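Local coordinates for protein 2,3-bisphosphoglycerate-independent phosphoglycerate mutase (Pyrococcus horikoshii, PDB 2ZKT) that probably catalyses the interconversion of 2-phosphoglycerate and 3-phosphoglycerate in glycolysis without needing 2,3-bisphosphoglycerate, at residues L299-K302 and P303-A306; D310-P313 and K314-A317; E321-D324 and R325-G328. All coordinates share one frame; numbering follows the deposited sequence.

Contact 1. Residues L299-K302 and P303-A306. With ZN (zinc ion), chain H.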
# COMPACT_ATOMS: atom_id res chain seq x y z
N LEU B 299 -8.59 10.26 -17.03
CA LEU B 299 -7.17 10.24 -16.68
C LEU B 299 -6.64 8.81 -16.79
O LEU B 299 -7.20 7.87 -16.20
CB LEU B 299 -6.97 10.77 -15.25
CG LEU B 299 -5.57 10.65 -14.62
CD1 LEU B 299 -4.52 11.30 -15.50
CD2 LEU B 299 -5.58 11.31 -13.25
N HIS B 300 -5.55 8.64 -17.54
CA HIS B 300 -4.95 7.33 -17.74
C HIS B 300 -3.54 7.24 -17.14
O HIS B 300 -2.75 8.18 -17.25
CB HIS B 300 -4.94 7.02 -19.25
CG HIS B 300 -4.58 5.61 -19.59
ND1 HIS B 300 -3.28 5.16 -19.67
CD2 HIS B 300 -5.37 4.54 -19.88
CE1 HIS B 300 -3.27 3.87 -19.99
NE2 HIS B 300 -4.53 3.47 -20.13
N PHE B 301 -3.24 6.11 -16.50
CA PHE B 301 -1.93 5.86 -15.88
C PHE B 301 -1.50 4.48 -16.37
O PHE B 301 -2.08 3.47 -15.96
CB PHE B 301 -2.06 5.85 -14.35
CG PHE B 301 -0.76 5.67 -13.61
CD1 PHE B 301 0.21 6.68 -13.63
CD2 PHE B 301 -0.50 4.50 -12.90
CE1 PHE B 301 1.42 6.53 -12.94
CE2 PHE B 301 0.71 4.33 -12.20
CZ PHE B 301 1.67 5.35 -12.22
N LYS B 302 -0.49 4.42 -17.23
CA LYS B 302 -0.04 3.15 -17.84
C LYS B 302 0.96 2.22 -17.12
O LYS B 302 0.77 0.99 -17.12
CB LYS B 302 0.50 3.45 -19.25
CG LYS B 302 0.90 2.23 -20.06
CD LYS B 302 -0.30 1.33 -20.35
CE LYS B 302 -0.03 0.39 -21.53
NZ LYS B 302 1.26 -0.35 -21.38
N PRO B 303 2.03 2.77 -16.52
CA PRO B 303 3.05 1.95 -15.83
C PRO B 303 2.60 0.74 -15.00
O PRO B 303 3.31 -0.27 -14.95
CB PRO B 303 3.84 2.99 -15.01
CG PRO B 303 2.92 4.18 -14.93
CD PRO B 303 2.27 4.21 -16.27
N THR B 304 1.43 0.81 -14.35
CA THR B 304 0.98 -0.34 -13.58
C THR B 304 0.90 -1.58 -14.48
O THR B 304 1.18 -2.70 -14.05
CB THR B 304 -0.41 -0.11 -12.96
OG1 THR B 304 -1.25 0.57 -13.90
CG2 THR B 304 -0.30 0.70 -11.67
N ASP B 305 0.55 -1.36 -15.74
CA ASP B 305 0.42 -2.47 -16.68
C ASP B 305 1.75 -3.11 -17.08
O ASP B 305 1.80 -4.32 -17.36
CB ASP B 305 -0.33 -2.02 -17.93
CG ASP B 305 -0.54 -3.15 -18.92
OD1 ASP B 305 -1.20 -4.16 -18.55
OD2 ASP B 305 -0.05 -3.03 -20.07
N ALA B 306 2.82 -2.32 -17.11
CA ALA B 306 4.14 -2.85 -17.48
C ALA B 306 4.67 -3.81 -16.40
O ALA B 306 5.22 -4.87 -16.71
CB ALA B 306 5.12 -1.72 -17.71
ZN ZN H . -0.82 -4.47 -21.35
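Phe301, at the end of its strand, offers one ring face to Pro303: Pro303 CG stands over it, displaced toward the rim, 3.2 Å from Phe301 CZ. It is a CH-pi contact, with Pro303 CG 3.5 Å from the centroid of the Phe301 ring. Phe301 CG lies anti to its own backbone N (chi1 -177°), which lays the ring alongside the start of the helix, and Thr304 CG2 meets its edge in plane, 3.8 Å from Phe301 CE2. Cutting Phe301 back to an alanine would probably open a gap beneath the proline and leave the Thr304 methyl without its aromatic neighbour. At Lys302 the chain turns, and this residue grips the new helix twice. Its O accepts the N-H of Asp305 at 2.7 Å from Asp305 N, a bond from three residues on that draws the chain round the turn. Its side chain, bent at chi2 and chi4, curls over the same residue and forms a salt bridge, Lys302 NZ lying 3.3 Å from Asp305 OD2 on the anti lone pair. Asp305 OD2 also binds the zinc ion, at 2.1 Å, in a site completed by His309 and His356, while Asp305 OD1 is hydrogen-bonded by Thr349. Thr304 OG1 is likewise tied, to the carbonyl of Asp13. The turn thus leads from the sheet straight into a metal site: strand 296-301 runs between strands 6-12 and 246-249, Phe301 packs on Leu12, and Thr304 leans on Leu319 and Ile320 of helix 313-331.

Contact 2. Residues D310-P313 and K314-A317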
# COMPACT_ATOMS: atom_id res chain seq x y z
N ASP B 310 5.79 -7.76 -16.83
CA ASP B 310 7.11 -8.25 -16.43
C ASP B 310 7.17 -9.13 -15.16
O ASP B 310 8.25 -9.52 -14.72
CB ASP B 310 8.09 -7.08 -16.27
CG ASP B 310 8.35 -6.37 -17.58
OD1 ASP B 310 8.70 -7.05 -18.57
OD2 ASP B 310 8.21 -5.12 -17.61
N ASN B 311 6.01 -9.45 -14.59
CA ASN B 311 5.94 -10.30 -13.39
C ASN B 311 6.72 -9.71 -12.20
O ASN B 311 7.59 -10.37 -11.62
CB ASN B 311 6.47 -11.70 -13.70
CG ASN B 311 6.09 -12.72 -12.64
OD1 ASN B 311 5.87 -13.89 -12.93
ND2 ASN B 311 6.01 -12.27 -11.39
N LYS B 312 6.39 -8.46 -11.86
CA LYS B 312 7.05 -7.76 -10.75
C LYS B 312 5.96 -7.19 -9.81
O LYS B 312 5.63 -6.00 -9.86
CB LYS B 312 7.92 -6.63 -11.32
CG LYS B 312 9.01 -7.14 -12.26
CD LYS B 312 9.81 -6.01 -12.90
CE LYS B 312 8.96 -5.20 -13.88
NZ LYS B 312 9.77 -4.24 -14.70
N PRO B 313 5.40 -8.07 -8.95
CA PRO B 313 4.35 -7.77 -7.96
C PRO B 313 4.62 -6.57 -7.05
O PRO B 313 3.76 -5.70 -6.88
CB PRO B 313 4.26 -9.08 -7.15
CG PRO B 313 4.60 -10.11 -8.17
CD PRO B 313 5.79 -9.49 -8.87
N LYS B 314 5.82 -6.55 -6.47
CA LYS B 314 6.21 -5.47 -5.57
C LYS B 314 6.26 -4.15 -6.35
O LYS B 314 5.72 -3.13 -5.90
CB LYS B 314 7.59 -5.77 -4.97
CG LYS B 314 7.69 -7.07 -4.17
CD LYS B 314 7.52 -6.82 -2.68
CE LYS B 314 7.93 -8.04 -1.86
NZ LYS B 314 7.85 -7.78 -0.39
N LEU B 315 6.90 -4.18 -7.51
CA LEU B 315 7.01 -2.99 -8.35
C LEU B 315 5.61 -2.49 -8.71
O LEU B 315 5.34 -1.28 -8.61
CB LEU B 315 7.79 -3.30 -9.63
CG LEU B 315 7.85 -2.15 -10.65
CD1 LEU B 315 8.41 -0.90 -9.96
CD2 LEU B 315 8.73 -2.54 -11.84
N LYS B 316 4.74 -3.40 -9.14
CA LYS B 316 3.37 -3.03 -9.51
C LYS B 316 2.68 -2.39 -8.31
O LYS B 316 2.04 -1.35 -8.43
CB LYS B 316 2.58 -4.26 -9.99
CG LYS B 316 1.15 -3.95 -10.43
CD LYS B 316 0.51 -5.19 -11.08
CE LYS B 316 -0.95 -4.94 -11.47
NZ LYS B 316 -1.51 -6.10 -12.23
N ALA B 317 2.83 -3.01 -7.14
CA ALA B 317 2.23 -2.48 -5.91
C ALA B 317 2.82 -1.08 -5.65
O ALA B 317 2.10 -0.15 -5.27
CB ALA B 317 2.51 -3.41 -4.72
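Lys312 and Leu315 run alongside each other in the same direction at the start of helix 313-331. Lys312 CB is 3.7 Å from Leu315 CB, and farther out Lys312 CE comes to 3.4 Å from Leu315 CD2, so the aliphatic part of the lysine runs along one branch of the leucine. The lysine chain leaves with CG anti to its carbonyl carbon (chi1 -60°) and bends once, at chi3, which takes CE and NZ past the leucine methyl toward Asp310. There Lys312 NZ makes a weak hydrogen bond, part of a salt bridge, with Asp310 OD2 at 3.4 Å; its stronger partner is the hydroxyl of Tyr276. Beneath these side chains the backbone opens the helix. Lys312 O receives Lys316 N at 2.8 Å with a nearly straight N-H...O angle of 162°, and Pro313 O receives Ala317 N at 2.9 Å. Lys316 CB sits 3.5 Å from Lys312 O, but the rest of this fully extended chain leads away to a salt bridge with Asp17 and a hydrogen bond to the carbonyl of Gly14. The side chain of Lys316 lies about 9 Å from a bound zinc ion. Leu315 and Lys316 both rest on Ala307 of the preceding helix, and Pro28 of helix 28-31 touches Lys316 and Ala317. Proline suits the position after Lys312, since the first turn of a helix needs no N-H from that residue. Lys312 is the N-cap by position, and just before it Asn311, with phi 59° and two hydrogen bonds returning to the end of helix 303-309, forms a Schellman motif: one helix is terminated and the next begun within three residues.

Contact 3. Residues E321-D324 and R325-G328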
# COMPACT_ATOMS: atom_id res chain seq x y z
N GLU B 321 0.85 2.58 -5.61
CA GLU B 321 0.99 3.56 -4.53
C GLU B 321 1.25 4.97 -5.08
O GLU B 321 0.78 5.96 -4.53
CB GLU B 321 2.13 3.13 -3.59
CG GLU B 321 1.68 2.11 -2.53
CD GLU B 321 2.82 1.75 -1.59
OE1 GLU B 321 3.60 2.63 -1.24
OE2 GLU B 321 2.91 0.60 -1.19
N ARG B 322 2.00 5.07 -6.18
CA ARG B 322 2.26 6.37 -6.78
C ARG B 322 0.92 6.92 -7.30
O ARG B 322 0.65 8.12 -7.24
CB ARG B 322 3.30 6.24 -7.91
CG ARG B 322 4.72 6.01 -7.38
CD ARG B 322 5.73 5.71 -8.48
NE ARG B 322 5.70 6.70 -9.56
CZ ARG B 322 6.36 6.56 -10.71
NH1 ARG B 322 7.10 5.47 -10.92
NH2 ARG B 322 6.26 7.49 -11.65
N ALA B 323 0.08 6.01 -7.80
CA ALA B 323 -1.23 6.41 -8.30
C ALA B 323 -2.08 6.91 -7.13
O ALA B 323 -2.80 7.92 -7.26
CB ALA B 323 -1.93 5.21 -8.99
N ASP B 324 -2.00 6.24 -5.98
CA ASP B 324 -2.80 6.68 -4.83
C ASP B 324 -2.47 8.12 -4.45
O ASP B 324 -3.37 8.92 -4.16
CB ASP B 324 -2.61 5.76 -3.61
CG ASP B 324 -3.75 5.89 -2.59
OD1 ASP B 324 -4.91 5.60 -2.97
OD2 ASP B 324 -3.49 6.28 -1.43
N ARG B 325 -1.18 8.46 -4.46
CA ARG B 325 -0.76 9.82 -4.13
C ARG B 325 -1.29 10.77 -5.21
O ARG B 325 -1.74 11.88 -4.91
CB ARG B 325 0.77 9.93 -4.04
CG ARG B 325 1.38 8.96 -3.03
CD ARG B 325 2.88 9.20 -2.81
NE ARG B 325 3.48 8.03 -2.16
CZ ARG B 325 4.17 7.09 -2.80
NH1 ARG B 325 4.37 7.18 -4.12
NH2 ARG B 325 4.65 6.03 -2.14
N MET B 326 -1.23 10.33 -6.47
CA MET B 326 -1.73 11.13 -7.59
C MET B 326 -3.20 11.43 -7.32
O MET B 326 -3.66 12.57 -7.46
CB MET B 326 -1.58 10.34 -8.91
CG MET B 326 -2.27 10.98 -10.11
SD MET B 326 -2.17 9.96 -11.62
CE MET B 326 -3.49 8.67 -11.26
N ILE B 327 -3.95 10.39 -6.91
CA ILE B 327 -5.38 10.54 -6.60
C ILE B 327 -5.55 11.43 -5.37
O ILE B 327 -6.45 12.26 -5.32
CB ILE B 327 -6.03 9.15 -6.35
CG1 ILE B 327 -6.06 8.36 -7.67
CG2 ILE B 327 -7.44 9.32 -5.77
CD1 ILE B 327 -5.91 6.86 -7.50
N GLY B 328 -4.67 11.25 -4.38
CA GLY B 328 -4.74 12.06 -3.17
C GLY B 328 -4.63 13.55 -3.49
O GLY B 328 -5.28 14.38 -2.85
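From Glu321 to Gly328 the backbone is regular alpha-helix, each carbonyl of the first four residues taking the N-H four places on. Arg325 N lies 3.2 Å from Glu321 O and Met326 N 3.0 Å from Arg322 O. The next two bonds are shorter, Ile327 N at 2.7 Å from Ala323 O and Gly328 N at 2.7 Å from Asp324 O. This is the middle of helix 313-331, one of the helices packed against the mixed sheet in the alkaline phosphatase-like fold, and its sides differ accordingly. On the exposed side Arg325 folds back along the helix, extended from CG to NE and then turned at chi4 (100°), so that Glu321 O comes over one guanidinium face. At the edge of that group, Arg325 NH1 rests 3.5 Å from Arg322 CG. Arg325 NH2 makes a long salt bridge with Glu321 OE1 at 3.7 Å, the carboxylate and guanidinium planes 75° apart, a poor setting for a paired bond; Glu321 OE2 accepts the backbone N-H of Asn33. The two guanidinium planes are close to parallel, 13° apart, but Arg322 carries its charge away to Glu280 and to the carbonyl of Tyr276. Buried Asp324 spreads its two oxygens over the N-H groups of Asn36 and Met37 at the start of helix 35-43, where the helix end would probably favour its negative charge. Ile327 enters the same interface, on Met37 and Leu40. Around the helix, Ala323 CB lies 4.4 Å from Met326 CE, a loose apolar touch, and Met326 goes on to pack against Glu280 and Ala284 of helix 280-291.

In the fold
Following the chain, contact 1 closes the turn from strand 296-301 into helix 303-309, and contact 2 the short link into helix 313-331; contact 3 closes no loop but lies within that helix. They come strictly in series; none nests in or crosses another. Helix 313-331 packs first on helix 303-309, Thr304 O lying 3.8 Å from Lys316 CG, and then runs back along the strand, where Leu299 CD2 is 3.9 Å from Met326 CE and Phe301 sits beside Ala323. Contacts 2 and 3 share the helix without touching otherwise. The chain then enters strand 339-344, parallel to 296-301 with strand 6-12 between them, so all three lie along a beta-alpha-beta crossover carrying two ligands of one zinc ion.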